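Side-chain contacts in purine nucleoside phosphorylase (Schistosoma mansoni, PDB 5KO5), which probably catalyses the reversible phosphorolysis of purine nucleosides to the free base and ribose 1-phosphate, and here holds cytosine in its pocket: residues K178-E182 and N183-D187; A270-L273 and Q274-F277. One frame throughout, in Å; residues are numbered along the deposited sequence.

Interaction 1: K178-E182 and N183-D187; sequences KIAQE and NDFQD
Phe185 folds back over Ala180 and closes the C-terminus of helix 170-182 with a Schellman motif, a worked example of how a helix end is sealed by both polar and apolar contacts. Two backbone bonds define the motif: Phe185 N reaches back to Ala180 O at 3.0 Å, and Asp184 N, at the positive-phi C-prime position, to Gln181 O at 3.1 Å. Asp184 N stands above the carbonyl plane of Gln181, off its lone pairs.

The tight part is apolar. With CG of Phe185 set between its backbone N and carbonyl carbon (chi1 69°), the ring swings in over the last helical turn. Ala180 CA sits over one ring face, 3.8 Å from the centroid and 18° off the ring normal, a CH-pi contact, and Ala180 CB touches Phe185 CE2 at 3.7 Å. Trp276 of helix 259-283 meets the same ring edge-to-face.

Toward solvent fewer atoms meet. Gln186 crosses Gln181 at about a right angle, CB against CG, with their amide planes inclined at 57°. Glu182 extends outward to a salt bridge with Arg283, and a water on its OE1 makes only a weak link to Asn183 ND2.

Ile179 O is gripped twice by Asn183, whose backbone N comes from one face of the carbonyl plane and ND2 from the other. Asn183 ND2 lies 2.8 Å from Ile179 O, and that oxygen is close to the Asn183 amide plane. Side chain and backbone donors together thus satisfy the carbonyls of Ile179, Ala180 and Gln181 at the helix end.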
loop_
_atom_site.group_PDB
_atom_site.type_symbol
_atom_site.label_atom_id
_atom_site.label_comp_id
_atom_site.label_asym_id
_atom_site.label_seq_id
_atom_site.Cartn_x
_atom_site.Cartn_y
_atom_site.Cartn_z
ATOM N N LYS A 178 -0.993 34.388 -10.365
ATOM C CA LYS A 178 -1.098 35.816 -10.647
ATOM C C LYS A 178 -0.050 36.609 -9.880
ATOM O O LYS A 178 0.572 37.528 -10.429
ATOM C CB LYS A 178 -2.500 36.317 -10.296
ATOM C CG LYS A 178 -2.702 37.799 -10.562
ATOM C CD LYS A 178 -3.434 38.012 -11.866
ATOM C CE LYS A 178 -4.915 37.722 -11.714
ATOM N NZ LYS A 178 -5.638 37.862 -13.008
ATOM N N ILE A 179 0.162 36.266 -8.608
ATOM C CA ILE A 179 1.155 36.968 -7.802
ATOM C C ILE A 179 2.564 36.702 -8.322
ATOM O O ILE A 179 3.420 37.594 -8.314
ATOM C CB ILE A 179 0.987 36.600 -6.316
ATOM C CG1 ILE A 179 -0.327 37.186 -5.785
ATOM C CG2 ILE A 179 2.172 37.100 -5.495
ATOM C CD1 ILE A 179 -0.776 36.600 -4.466
ATOM N N ALA A 180 2.827 35.479 -8.793
ATOM C CA ALA A 180 4.129 35.194 -9.389
ATOM C C ALA A 180 4.357 36.041 -10.633
ATOM O O ALA A 180 5.465 36.541 -10.859
ATOM C CB ALA A 180 4.245 33.711 -9.727
ATOM N N GLN A 181 3.313 36.222 -11.449
ATOM C CA GLN A 181 3.437 37.059 -12.640
ATOM C C GLN A 181 3.704 38.509 -12.263
ATOM O O GLN A 181 4.521 39.186 -12.903
ATOM C CB GLN A 181 2.169 36.950 -13.483
ATOM C CG GLN A 181 1.892 35.547 -14.003
ATOM C CD GLN A 181 0.488 35.394 -14.552
ATOM O OE1 GLN A 181 -0.398 36.203 -14.259
ATOM N NE2 GLN A 181 0.276 34.360 -15.356
ATOM N N GLU A 182 3.019 39.005 -11.230
ATOM C CA GLU A 182 3.196 40.395 -10.815
ATOM C C GLU A 182 4.622 40.664 -10.354
ATOM O O GLU A 182 5.117 41.792 -10.488
ATOM C CB GLU A 182 2.203 40.729 -9.702
ATOM C CG GLU A 182 0.749 40.741 -10.157
ATOM C CD GLU A 182 -0.227 40.767 -8.996
ATOM O OE1 GLU A 182 0.215 40.598 -7.840
ATOM O OE2 GLU A 182 -1.438 40.955 -9.238
ATOM N N ASN A 183 5.299 39.643 -9.826
ATOM C CA ASN A 183 6.661 39.764 -9.326
ATOM C C ASN A 183 7.693 39.153 -10.267
ATOM O O ASN A 183 8.847 38.960 -9.867
ATOM C CB ASN A 183 6.761 39.146 -7.928
ATOM C CG ASN A 183 5.963 39.921 -6.896
ATOM O OD1 ASN A 183 6.442 40.906 -6.336
ATOM N ND2 ASN A 183 4.732 39.488 -6.649
ATOM N N ASP A 184 7.298 38.826 -11.501
ATOM C CA ASP A 184 8.229 38.395 -12.548
ATOM C C ASP A 184 8.996 37.127 -12.174
ATOM O O ASP A 184 10.158 36.954 -12.552
ATOM C CB ASP A 184 9.177 39.526 -12.975
ATOM C CG ASP A 184 9.946 39.204 -14.251
ATOM O OD1 ASP A 184 9.358 38.591 -15.169
ATOM O OD2 ASP A 184 11.144 39.548 -14.327
ATOM N N PHE A 185 8.376 36.209 -11.431
ATOM C CA PHE A 185 8.974 34.890 -11.259
ATOM C C PHE A 185 8.076 33.767 -11.769
ATOM O O PHE A 185 8.266 32.606 -11.403
ATOM C CB PHE A 185 9.503 34.634 -9.840
ATOM C CG PHE A 185 8.440 34.511 -8.773
ATOM C CD1 PHE A 185 7.988 35.627 -8.097
ATOM C CD2 PHE A 185 7.955 33.268 -8.396
ATOM C CE1 PHE A 185 7.038 35.515 -7.097
ATOM C CE2 PHE A 185 7.002 33.150 -7.396
ATOM C CZ PHE A 185 6.545 34.281 -6.746
ATOM N N GLN A 186 7.124 34.096 -12.646
ATOM C CA GLN A 186 6.228 33.090 -13.200
ATOM C C GLN A 186 6.970 32.048 -14.023
ATOM O O GLN A 186 6.462 30.935 -14.190
ATOM C CB GLN A 186 5.118 33.748 -14.022
ATOM C CG GLN A 186 5.562 34.306 -15.363
ATOM C CD GLN A 186 6.418 35.544 -15.225
ATOM O OE1 GLN A 186 6.275 36.305 -14.270
ATOM N NE2 GLN A 186 7.325 35.746 -16.173
ATOM N N ASP A 187 8.164 32.375 -14.531
ATOM C CA ASP A 187 8.960 31.384 -15.249
ATOM C C ASP A 187 9.369 30.214 -14.362
ATOM O O ASP A 187 9.722 29.149 -14.881
ATOM C CB ASP A 187 10.193 32.047 -15.869
ATOM C CG ASP A 187 11.142 32.610 -14.820
ATOM O OD1 ASP A 187 10.783 33.607 -14.158
ATOM O OD2 ASP A 187 12.255 32.062 -14.666
HETATM O O HOH W 1 2.014 41.454 -6.154
#

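Interaction 2: A270-L273 and Q274-F277; sequences ADLL and QMWF
Leu273 and Phe277, one turn apart on the long helix 259-283, lie side by side and point the same way, forming part of the face that this helix lays on the central beta-sheet of the phosphorylase fold. Leu273 CD1 does the touching, 3.6 Å from Phe277 CE1 and 3.8 Å from CE3 of Trp276, so one methyl meets two aromatic rings. With CG anti to the backbone N (chi1 -176°), Leu273 sends that methyl along the helix toward the following turn. Leu272 CD1 makes a lighter contact with Met275 CE, at 3.9 Å, where the bent methionine chain returns its methyl to the preceding turn.

Behind these side chains runs the regular i to i+4 ladder, in which Trp276 N bonds to Leu272 O and Phe277 N to Leu273 O, both at 2.9 Å. Farther out, strands 112-121 and 236-246 receive Phe277 through Leu114, Thr116 and Val240. Trp276 packs on Leu133 and Val240, while its NE1 donates to Ala176 O, linking the indole to helix 170-182.

The solvent-facing flank is polar instead. Waters gather around Asp271 and Gln274 there: one lies 2.8 Å from Asp271 O and 2.7 Å from Gln274 OE1, and a second lies 2.8 Å from Asp271 OD1.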
loop_
_atom_site.group_PDB
_atom_site.type_symbol
_atom_site.label_atom_id
_atom_site.label_comp_id
_atom_site.label_asym_id
_atom_site.label_seq_id
_atom_site.Cartn_x
_atom_site.Cartn_y
_atom_site.Cartn_z
ATOM N N ALA A 270 13.846 29.896 -0.067
ATOM C CA ALA A 270 13.031 30.128 1.125
ATOM C C ALA A 270 12.488 31.553 1.187
ATOM O O ALA A 270 11.313 31.763 1.521
ATOM C CB ALA A 270 13.849 29.828 2.382
ATOM N N ASP A 271 13.323 32.545 0.877
ATOM C CA ASP A 271 12.890 33.929 1.031
ATOM C C ASP A 271 11.863 34.311 -0.023
ATOM O O ASP A 271 10.897 35.030 0.273
ATOM C CB ASP A 271 14.099 34.859 1.026
ATOM C CG ASP A 271 14.969 34.658 2.236
ATOM O OD1 ASP A 271 14.596 35.156 3.319
ATOM O OD2 ASP A 271 16.024 34.002 2.106
ATOM N N LEU A 272 12.047 33.835 -1.256
ATOM C CA LEU A 272 11.058 34.081 -2.301
ATOM C C LEU A 272 9.729 33.424 -1.958
ATOM O O LEU A 272 8.664 34.030 -2.129
ATOM C CB LEU A 272 11.579 33.566 -3.639
ATOM C CG LEU A 272 10.648 33.760 -4.841
ATOM C CD1 LEU A 272 10.347 35.240 -5.073
ATOM C CD2 LEU A 272 11.227 33.122 -6.090
ATOM N N LEU A 273 9.770 32.189 -1.453
ATOM C CA LEU A 273 8.539 31.502 -1.094
ATOM C C LEU A 273 7.830 32.199 0.062
ATOM O O LEU A 273 6.596 32.286 0.075
ATOM C CB LEU A 273 8.857 30.051 -0.757
ATOM C CG LEU A 273 7.667 29.154 -0.443
ATOM C CD1 LEU A 273 6.731 29.046 -1.636
ATOM C CD2 LEU A 273 8.166 27.779 -0.033
ATOM N N GLN A 274 8.589 32.724 1.028
ATOM C CA GLN A 274 7.967 33.458 2.124
ATOM C C GLN A 274 7.252 34.700 1.609
ATOM O O GLN A 274 6.113 34.988 1.998
ATOM C CB GLN A 274 9.005 33.861 3.170
ATOM C CG GLN A 274 8.351 34.637 4.310
ATOM C CD GLN A 274 9.288 35.584 5.032
ATOM O OE1 GLN A 274 10.397 35.859 4.576
ATOM N NE2 GLN A 274 8.842 36.087 6.179
ATOM N N MET A 275 7.925 35.466 0.748
ATOM C CA MET A 275 7.311 36.658 0.174
ATOM C C MET A 275 6.054 36.288 -0.606
ATOM O O MET A 275 5.018 36.951 -0.490
ATOM C CB MET A 275 8.345 37.369 -0.714
ATOM C CG MET A 275 7.955 38.755 -1.204
ATOM S SD MET A 275 6.756 38.714 -2.547
ATOM C CE MET A 275 7.524 37.570 -3.648
ATOM N N TRP A 276 6.127 35.211 -1.386
ATOM C CA TRP A 276 4.994 34.790 -2.199
ATOM C C TRP A 276 3.800 34.441 -1.323
ATOM O O TRP A 276 2.679 34.915 -1.552
ATOM C CB TRP A 276 5.427 33.562 -2.992
ATOM C CG TRP A 276 4.520 33.116 -4.085
ATOM C CD1 TRP A 276 3.468 33.802 -4.632
ATOM C CD2 TRP A 276 4.623 31.893 -4.810
ATOM N NE1 TRP A 276 2.897 33.060 -5.644
ATOM C CE2 TRP A 276 3.593 31.885 -5.775
ATOM C CE3 TRP A 276 5.487 30.791 -4.731
ATOM C CZ2 TRP A 276 3.398 30.815 -6.652
ATOM C CZ3 TRP A 276 5.299 29.734 -5.603
ATOM C CH2 TRP A 276 4.261 29.754 -6.553
ATOM N N PHE A 277 4.027 33.611 -0.303
ATOM C CA PHE A 277 2.930 33.172 0.549
ATOM C C PHE A 277 2.391 34.305 1.414
ATOM O O PHE A 277 1.187 34.353 1.680
ATOM C CB PHE A 277 3.345 31.943 1.365
ATOM C CG PHE A 277 3.019 30.649 0.680
ATOM C CD1 PHE A 277 3.457 30.405 -0.611
ATOM C CD2 PHE A 277 2.244 29.700 1.311
ATOM C CE1 PHE A 277 3.124 29.213 -1.260
ATOM C CE2 PHE A 277 1.927 28.504 0.678
ATOM C CZ PHE A 277 2.365 28.278 -0.616
HETATM O O HOH W 2 10.871 37.089 2.225
HETATM O O HOH W 3 13.090 37.520 3.832
#

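The two contacts illustrate helix interior against helix end. Interaction 2 lies within helix 259-283, where routine backbone bonds leave the distinguishing work to aliphatic and aromatic packing against the sheet; interaction 1 terminates helix 170-182, nearer the surface, and depends on backbone and amide donors meeting last-turn carbonyls. Each nevertheless has a buried apolar side and a hydrated polar one. They join directly where Phe185 CZ lies 3.5 Å from Trp276 CG and Ile179 CG2 packs on the same indole, while Leu272 touches Phe185. Trp276 is therefore common ground, an aromatic of one helix held against the capped end of the other.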